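Local coordinates for protein LEOA (Escherichia coli, PDB 4AUR) that probably binds and hydrolyses GTP as a bacterial dynamin-like protein of enterotoxigenic Escherichia coli, at residues V53-K66 against P101-F113. Numbering follows the deposited sequence.
Sequences VLRIALLGAFSDGK and PDQCEIVDTPGLF
Glu105 and Arg55 face each other across two parallel strands, 54-60 and 104-108, whose segments run 17° apart. The guanidinium approaches side-on and spends two donors on one oxygen: NE and NH2 of Arg55 both reach OE1 of Glu105, NE at 2.6 Å, with the two flat groups only 12° apart. A bend in the arginine chain at chi3 (-74°) turns NE back toward the carboxylate, while CD rests on CG1 of Val107. Beneath the side chains the backbone carries the register, alternating from Leu54 O to Leu58 N; Val107 N to Ile56 O measures 2.9 Å. Ala57 CB packs against Val107 CG2 at 3.5 Å on the arginine side, whereas Ile56, Leu58, Cys104 and Ile106 line the other face, where helix 66-74 brings Ile70 against Leu58 and Ile106.

Toward the C-terminal ends of the strands the packing stays tight. Phe113 lays its ring flat against Gly60, whose CA sits 4.0 Å from the ring centroid, with Leu112 CB over the opposite face. Lys66 reaches back from the start of its helix, and its NZ meets Asp108 OD1 at 3.0 Å from above the carboxylate plane, a salt bridge in a buried setting. The beginning of the contact is looser: exposed Gln103 only brings OE1 to 4.0 Å from Val53 CG1, and partly exposed Val53 leans CG2 on Glu105 CG.

Strand 54-60 running through a loop with Gly65 into the helix that opens with Lys66, beside parallel strand 104-108 and its Asp108-Thr-Pro-Gly, is consistent with the P-loop (Walker A) and adjoining DxxG (G3) motif of a dynamin-family GTPase domain.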
ATOM      1  N   VAL A  53     -37.319  -8.096 -16.415  1.00 32.74           N
ATOM      2  CA  VAL A  53     -38.455  -7.726 -15.595  1.00 31.42           C
ATOM      3  C   VAL A  53     -38.512  -8.665 -14.406  1.00 29.62           C
ATOM      4  O   VAL A  53     -37.976  -9.774 -14.471  1.00 29.12           O
ATOM      5  CB  VAL A  53     -39.790  -7.879 -16.367  1.00 33.85           C
ATOM      6  CG1 VAL A  53     -39.759  -7.148 -17.703  1.00 34.58           C
ATOM      7  CG2 VAL A  53     -40.121  -9.338 -16.612  1.00 32.99           C
ATOM      8  N   LEU A  54     -39.183  -8.239 -13.337  1.00 27.31           N
ATOM      9  CA  LEU A  54     -39.361  -9.069 -12.148  1.00 25.97           C
ATOM     10  C   LEU A  54     -40.007 -10.414 -12.441  1.00 25.75           C
ATOM     11  O   LEU A  54     -41.036 -10.478 -13.078  1.00 26.94           O
ATOM     12  CB  LEU A  54     -40.221  -8.351 -11.119  1.00 25.58           C
ATOM     13  CG  LEU A  54     -40.505  -9.121  -9.837  1.00 25.67           C
ATOM     14  CD1 LEU A  54     -39.242  -9.554  -9.122  1.00 25.94           C
ATOM     15  CD2 LEU A  54     -41.303  -8.241  -8.906  1.00 27.70           C
ATOM     16  N   ARG A  55     -39.417 -11.481 -11.923  1.00 25.96           N
ATOM     17  CA  ARG A  55     -39.878 -12.837 -12.153  1.00 26.24           C
ATOM     18  C   ARG A  55     -40.006 -13.571 -10.835  1.00 27.85           C
ATOM     19  O   ARG A  55     -39.073 -13.597 -10.041  1.00 27.18           O
ATOM     20  CB  ARG A  55     -38.912 -13.596 -13.049  1.00 25.94           C
ATOM     21  CG  ARG A  55     -39.346 -15.021 -13.306  1.00 25.65           C
ATOM     22  CD  ARG A  55     -38.290 -15.793 -14.056  1.00 24.79           C
ATOM     23  NE  ARG A  55     -38.251 -15.381 -15.440  1.00 25.27           N
ATOM     24  CZ  ARG A  55     -37.278 -15.684 -16.284  1.00 25.70           C
ATOM     25  NH1 ARG A  55     -36.245 -16.416 -15.888  1.00 26.35           N
ATOM     26  NH2 ARG A  55     -37.341 -15.243 -17.536  1.00 25.59           N
ATOM     27  N   ILE A  56     -41.169 -14.179 -10.625  1.00 30.17           N
ATOM     28  CA  ILE A  56     -41.448 -14.939  -9.417  1.00 31.24           C
ATOM     29  C   ILE A  56     -41.764 -16.363  -9.827  1.00 30.75           C
ATOM     30  O   ILE A  56     -42.582 -16.592 -10.717  1.00 32.58           O
ATOM     31  CB  ILE A  56     -42.664 -14.384  -8.659  1.00 31.95           C
ATOM     32  CG1 ILE A  56     -42.607 -12.875  -8.592  1.00 33.53           C
ATOM     33  CG2 ILE A  56     -42.720 -14.917  -7.240  1.00 34.10           C
ATOM     34  CD1 ILE A  56     -43.405 -12.209  -9.695  1.00 35.54           C
ATOM     35  N   ALA A  57     -41.118 -17.325  -9.196  1.00 30.52           N
ATOM     36  CA  ALA A  57     -41.507 -18.703  -9.387  1.00 30.60           C
ATOM     37  C   ALA A  57     -42.480 -19.035  -8.285  1.00 31.93           C
ATOM     38  O   ALA A  57     -42.160 -18.957  -7.088  1.00 32.15           O
ATOM     39  CB  ALA A  57     -40.309 -19.613  -9.337  1.00 31.25           C
ATOM     40  N   LEU A  58     -43.691 -19.371  -8.694  1.00 32.48           N
ATOM     41  CA  LEU A  58     -44.729 -19.723  -7.762  1.00 32.55           C
ATOM     42  C   LEU A  58     -44.832 -21.230  -7.671  1.00 30.62           C
ATOM     43  O   LEU A  58     -45.380 -21.882  -8.554  1.00 27.34           O
ATOM     44  CB  LEU A  58     -46.049 -19.135  -8.222  1.00 34.48           C
ATOM     45  CG  LEU A  58     -47.086 -19.111  -7.111  1.00 34.88           C
ATOM     46  CD1 LEU A  58     -46.631 -18.207  -5.979  1.00 34.49           C
ATOM     47  CD2 LEU A  58     -48.435 -18.687  -7.660  1.00 37.51           C
ATOM     48  N   LEU A  59     -44.303 -21.760  -6.577  1.00 31.26           N
ATOM     49  CA  LEU A  59     -44.207 -23.209  -6.356  1.00 32.57           C
ATOM     50  C   LEU A  59     -45.120 -23.687  -5.233  1.00 33.60           C
ATOM     51  O   LEU A  59     -45.307 -22.985  -4.236  1.00 33.77           O
ATOM     52  CB  LEU A  59     -42.767 -23.584  -6.001  1.00 30.41           C
ATOM     53  CG  LEU A  59     -41.756 -23.201  -7.057  1.00 28.72           C
ATOM     54  CD1 LEU A  59     -40.408 -23.725  -6.623  1.00 29.31           C
ATOM     55  CD2 LEU A  59     -42.173 -23.791  -8.387  1.00 28.29           C
ATOM     56  N   GLY A  60     -45.667 -24.887  -5.406  1.00 34.23           N
ATOM     57  CA  GLY A  60     -46.546 -25.483  -4.417  1.00 36.66           C
ATOM     58  C   GLY A  60     -47.760 -26.155  -5.034  1.00 38.33           C
ATOM     59  O   GLY A  60     -48.073 -25.973  -6.206  1.00 38.79           O
ATOM     60  N   ALA A  61     -48.444 -26.951  -4.228  1.00 39.04           N
ATOM     61  CA  ALA A  61     -49.655 -27.597  -4.669  1.00 39.88           C
ATOM     62  C   ALA A  61     -50.732 -26.549  -4.692  1.00 41.02           C
ATOM     63  O   ALA A  61     -50.723 -25.657  -3.855  1.00 41.90           O
ATOM     64  CB  ALA A  61     -50.021 -28.717  -3.729  1.00 39.86           C
ATOM     65  N   PHE A  62     -51.646 -26.649  -5.657  1.00 45.07           N
ATOM     66  CA  PHE A  62     -52.695 -25.643  -5.823  1.00 48.74           C
ATOM     67  C   PHE A  62     -53.688 -25.688  -4.681  1.00 47.59           C
ATOM     68  O   PHE A  62     -54.193 -24.653  -4.255  1.00 46.19           O
ATOM     69  CB  PHE A  62     -53.402 -25.817  -7.165  1.00 53.59           C
ATOM     70  CG  PHE A  62     -52.559 -25.393  -8.334  1.00 56.81           C
ATOM     71  CD1 PHE A  62     -52.490 -24.056  -8.708  1.00 57.10           C
ATOM     72  CD2 PHE A  62     -51.811 -26.324  -9.043  1.00 57.00           C
ATOM     73  CE1 PHE A  62     -51.699 -23.660  -9.772  1.00 58.31           C
ATOM     74  CE2 PHE A  62     -51.015 -25.929 -10.108  1.00 57.09           C
ATOM     75  CZ  PHE A  62     -50.956 -24.596 -10.469  1.00 57.28           C
ATOM     76  N   SER A  63     -53.925 -26.896  -4.178  1.00 49.91           N
ATOM     77  CA  SER A  63     -54.783 -27.132  -3.019  1.00 51.20           C
ATOM     78  C   SER A  63     -54.275 -26.445  -1.756  1.00 50.26           C
ATOM     79  O   SER A  63     -55.060 -26.196  -0.847  1.00 54.84           O
ATOM     80  CB  SER A  63     -54.919 -28.633  -2.755  1.00 53.19           C
ATOM     81  OG  SER A  63     -53.645 -29.255  -2.711  1.00 52.94           O
ATOM     82  N   ASP A  64     -52.979 -26.137  -1.696  1.00 46.42           N
ATOM     83  CA  ASP A  64     -52.445 -25.326  -0.614  1.00 44.08           C
ATOM     84  C   ASP A  64     -52.641 -23.821  -0.876  1.00 41.69           C
ATOM     85  O   ASP A  64     -52.121 -22.976  -0.151  1.00 42.02           O
ATOM     86  CB  ASP A  64     -50.980 -25.683  -0.338  1.00 44.97           C
ATOM     87  CG  ASP A  64     -50.811 -27.112   0.201  1.00 47.75           C
ATOM     88  OD1 ASP A  64     -51.821 -27.838   0.300  1.00 47.94           O
ATOM     89  OD2 ASP A  64     -49.667 -27.519   0.532  1.00 49.66           O
ATOM     90  N   GLY A  65     -53.405 -23.466  -1.892  1.00 40.82           N
ATOM     91  CA  GLY A  65     -53.873 -22.083  -2.007  1.00 44.95           C
ATOM     92  C   GLY A  65     -52.813 -21.104  -2.464  1.00 44.64           C
ATOM     93  O   GLY A  65     -52.781 -19.953  -2.053  1.00 43.80           O
ATOM     94  N   LYS A  66     -51.963 -21.604  -3.342  1.00 46.42           N
ATOM     95  CA  LYS A  66     -50.896 -20.863  -3.984  1.00 47.22           C
ATOM     96  C   LYS A  66     -51.429 -19.663  -4.751  1.00 49.89           C
ATOM     97  O   LYS A  66     -50.840 -18.584  -4.734  1.00 53.43           O
ATOM     98  CB  LYS A  66     -50.234 -21.838  -4.964  1.00 48.87           C
ATOM     99  CG  LYS A  66     -49.145 -21.291  -5.838  1.00 45.84           C
ATOM    100  CD  LYS A  66     -49.077 -22.057  -7.154  1.00 48.03           C
ATOM    101  CE  LYS A  66     -48.550 -23.468  -6.991  1.00 47.31           C
ATOM    102  NZ  LYS A  66     -48.021 -24.048  -8.265  1.00 46.49           N
ATOM    103  N   PRO A 101     -48.575  -2.145 -12.343  1.00 51.33           N
ATOM    104  CA  PRO A 101     -47.764  -0.934 -12.537  1.00 54.19           C
ATOM    105  C   PRO A 101     -46.625  -1.164 -13.535  1.00 50.70           C
ATOM    106  O   PRO A 101     -46.373  -0.316 -14.397  1.00 46.17           O
ATOM    107  CB  PRO A 101     -47.207  -0.626 -11.131  1.00 55.83           C
ATOM    108  CG  PRO A 101     -47.938  -1.526 -10.183  1.00 55.82           C
ATOM    109  CD  PRO A 101     -48.375  -2.712 -10.996  1.00 53.28           C
ATOM    110  N   ASP A 102     -45.968  -2.311 -13.408  1.00 45.24           N
ATOM    111  CA  ASP A 102     -44.924  -2.712 -14.318  1.00 45.13           C
ATOM    112  C   ASP A 102     -45.222  -4.128 -14.748  1.00 43.97           C
ATOM    113  O   ASP A 102     -46.180  -4.731 -14.264  1.00 43.46           O
ATOM    114  CB  ASP A 102     -43.556  -2.621 -13.639  1.00 47.34           C
ATOM    115  CG  ASP A 102     -42.463  -2.128 -14.579  1.00 50.78           C
ATOM    116  OD1 ASP A 102     -42.527  -2.416 -15.809  1.00 46.68           O
ATOM    117  OD2 ASP A 102     -41.543  -1.433 -14.072  1.00 54.91           O
ATOM    118  N   GLN A 103     -44.416  -4.648 -15.671  1.00 42.96           N
ATOM    119  CA  GLN A 103     -44.547  -6.024 -16.113  1.00 43.42           C
ATOM    120  C   GLN A 103     -43.904  -6.965 -15.100  1.00 40.24           C
ATOM    121  O   GLN A 103     -43.035  -6.562 -14.334  1.00 37.30           O
ATOM    122  CB  GLN A 103     -43.860  -6.207 -17.462  1.00 48.31           C
ATOM    123  CG  GLN A 103     -44.520  -5.452 -18.597  1.00 52.84           C
ATOM    124  CD  GLN A 103     -43.579  -5.197 -19.767  1.00 57.40           C
ATOM    125  OE1 GLN A 103     -42.407  -4.851 -19.575  1.00 55.99           O
ATOM    126  NE2 GLN A 103     -44.096  -5.346 -20.994  1.00 57.37           N
ATOM    127  N   CYS A 104     -44.338  -8.218 -15.086  1.00 36.59           N
ATOM    128  CA  CYS A 104     -43.602  -9.248 -14.368  1.00 36.62           C
ATOM    129  C   CYS A 104     -43.998 -10.575 -14.900  1.00 34.05           C
ATOM    130  O   CYS A 104     -45.067 -10.712 -15.423  1.00 40.34           O
ATOM    131  CB  CYS A 104     -43.836  -9.207 -12.848  1.00 37.21           C
ATOM    132  SG  CYS A 104     -45.460  -9.763 -12.249  0.92 41.20           S
ATOM    133  N   GLU A 105     -43.119 -11.547 -14.749  1.00 32.39           N
ATOM    134  CA  GLU A 105     -43.319 -12.891 -15.225  1.00 30.60           C
ATOM    135  C   GLU A 105     -43.620 -13.795 -14.024  1.00 30.55           C
ATOM    136  O   GLU A 105     -43.073 -13.620 -12.931  1.00 28.82           O
ATOM    137  CB  GLU A 105     -42.043 -13.387 -15.909  1.00 31.45           C
ATOM    138  CG  GLU A 105     -41.555 -12.570 -17.094  1.00 31.87           C
ATOM    139  CD  GLU A 105     -40.189 -13.028 -17.595  1.00 33.74           C
ATOM    140  OE1 GLU A 105     -39.358 -13.461 -16.769  1.00 36.42           O
ATOM    141  OE2 GLU A 105     -39.924 -12.964 -18.816  1.00 35.35           O
ATOM    142  N   ILE A 106     -44.487 -14.773 -14.218  1.00 31.18           N
ATOM    143  CA  ILE A 106     -44.815 -15.701 -13.148  1.00 31.88           C
ATOM    144  C   ILE A 106     -44.569 -17.046 -13.736  1.00 31.64           C
ATOM    145  O   ILE A 106     -45.248 -17.435 -14.659  1.00 34.28           O
ATOM    146  CB  ILE A 106     -46.272 -15.533 -12.679  1.00 33.16           C
ATOM    147  CG1 ILE A 106     -46.404 -14.178 -11.974  1.00 33.84           C
ATOM    148  CG2 ILE A 106     -46.663 -16.649 -11.721  1.00 33.28           C
ATOM    149  CD1 ILE A 106     -47.810 -13.678 -11.786  1.00 35.38           C
ATOM    150  N   VAL A 107     -43.551 -17.736 -13.246  1.00 32.79           N
ATOM    151  CA  VAL A 107     -43.169 -19.026 -13.821  1.00 32.64           C
ATOM    152  C   VAL A 107     -43.627 -20.111 -12.885  1.00 32.52           C
ATOM    153  O   VAL A 107     -43.684 -19.890 -11.688  1.00 33.97           O
ATOM    154  CB  VAL A 107     -41.652 -19.141 -14.034  1.00 30.78           C
ATOM    155  CG1 VAL A 107     -41.200 -18.132 -15.056  1.00 31.69           C
ATOM    156  CG2 VAL A 107     -40.881 -18.924 -12.745  1.00 32.52           C
ATOM    157  N   ASP A 108     -43.956 -21.277 -13.411  1.00 33.92           N
ATOM    158  CA  ASP A 108     -44.306 -22.408 -12.541  1.00 37.06           C
ATOM    159  C   ASP A 108     -44.201 -23.713 -13.321  1.00 35.83           C
ATOM    160  O   ASP A 108     -44.097 -23.720 -14.540  1.00 34.79           O
ATOM    161  CB  ASP A 108     -45.715 -22.179 -11.946  1.00 39.88           C
ATOM    162  CG  ASP A 108     -46.316 -23.413 -11.276  1.00 41.25           C
ATOM    163  OD1 ASP A 108     -45.789 -23.864 -10.237  1.00 42.04           O
ATOM    164  OD2 ASP A 108     -47.342 -23.918 -11.796  1.00 47.77           O
ATOM    165  N   THR A 109     -44.200 -24.809 -12.597  1.00 34.89           N
ATOM    166  CA  THR A 109     -44.146 -26.113 -13.178  1.00 35.88           C
ATOM    167  C   THR A 109     -45.373 -26.892 -12.714  1.00 37.56           C
ATOM    168  O   THR A 109     -45.287 -27.647 -11.758  1.00 40.84           O
ATOM    169  CB  THR A 109     -42.882 -26.778 -12.659  1.00 36.49           C
ATOM    170  OG1 THR A 109     -42.818 -26.571 -11.244  1.00 36.17           O
ATOM    171  CG2 THR A 109     -41.686 -26.123 -13.264  1.00 37.15           C
ATOM    172  N   PRO A 110     -46.529 -26.719 -13.380  1.00 39.82           N
ATOM    173  CA  PRO A 110     -47.778 -27.292 -12.860  1.00 42.06           C
ATOM    174  C   PRO A 110     -47.826 -28.818 -12.762  1.00 40.35           C
ATOM    175  O   PRO A 110     -48.462 -29.346 -11.871  1.00 38.38           O
ATOM    176  CB  PRO A 110     -48.837 -26.799 -13.862  1.00 42.89           C
ATOM    177  CG  PRO A 110     -48.200 -25.662 -14.577  1.00 43.94           C
ATOM    178  CD  PRO A 110     -46.761 -26.069 -14.674  1.00 42.29           C
ATOM    179  N   GLY A 111     -47.157 -29.511 -13.670  1.00 43.77           N
ATOM    180  CA  GLY A 111     -47.103 -30.970 -13.626  1.00 47.54           C
ATOM    181  C   GLY A 111     -46.792 -31.575 -12.265  1.00 48.43           C
ATOM    182  O   GLY A 111     -47.410 -32.563 -11.877  1.00 53.91           O
ATOM    183  N   LEU A 112     -45.845 -30.974 -11.541  1.00 47.78           N
ATOM    184  CA  LEU A 112     -45.381 -31.479 -10.239  1.00 46.59           C
ATOM    185  C   LEU A 112     -46.395 -31.291  -9.094  1.00 49.66           C
ATOM    186  O   LEU A 112     -46.291 -31.913  -8.029  1.00 45.59           O
ATOM    187  CB  LEU A 112     -44.094 -30.760  -9.842  1.00 45.09           C
ATOM    188  CG  LEU A 112     -42.879 -30.866 -10.747  1.00 42.93           C
ATOM    189  CD1 LEU A 112     -41.846 -29.826 -10.366  1.00 43.55           C
ATOM    190  CD2 LEU A 112     -42.275 -32.241 -10.638  1.00 42.54           C
ATOM    191  N   PHE A 113     -47.369 -30.427  -9.315  1.00 54.03           N
ATOM    192  CA  PHE A 113     -48.261 -30.005  -8.261  1.00 59.02           C
ATOM    193  C   PHE A 113     -49.726 -30.273  -8.669  1.00 66.97           C
ATOM    194  O   PHE A 113     -50.660 -29.581  -8.230  1.00 63.18           O
ATOM    195  CB  PHE A 113     -48.035 -28.511  -7.985  1.00 60.97           C
ATOM    196  CG  PHE A 113     -46.580 -28.121  -7.732  1.00 58.23           C
ATOM    197  CD1 PHE A 113     -45.893 -28.596  -6.636  1.00 57.31           C
ATOM    198  CD2 PHE A 113     -45.925 -27.240  -8.583  1.00 57.86           C
ATOM    199  CE1 PHE A 113     -44.583 -28.222  -6.407  1.00 58.31           C
ATOM    200  CE2 PHE A 113     -44.617 -26.863  -8.355  1.00 54.19           C
ATOM    201  CZ  PHE A 113     -43.946 -27.356  -7.266  1.00 55.11           C
TER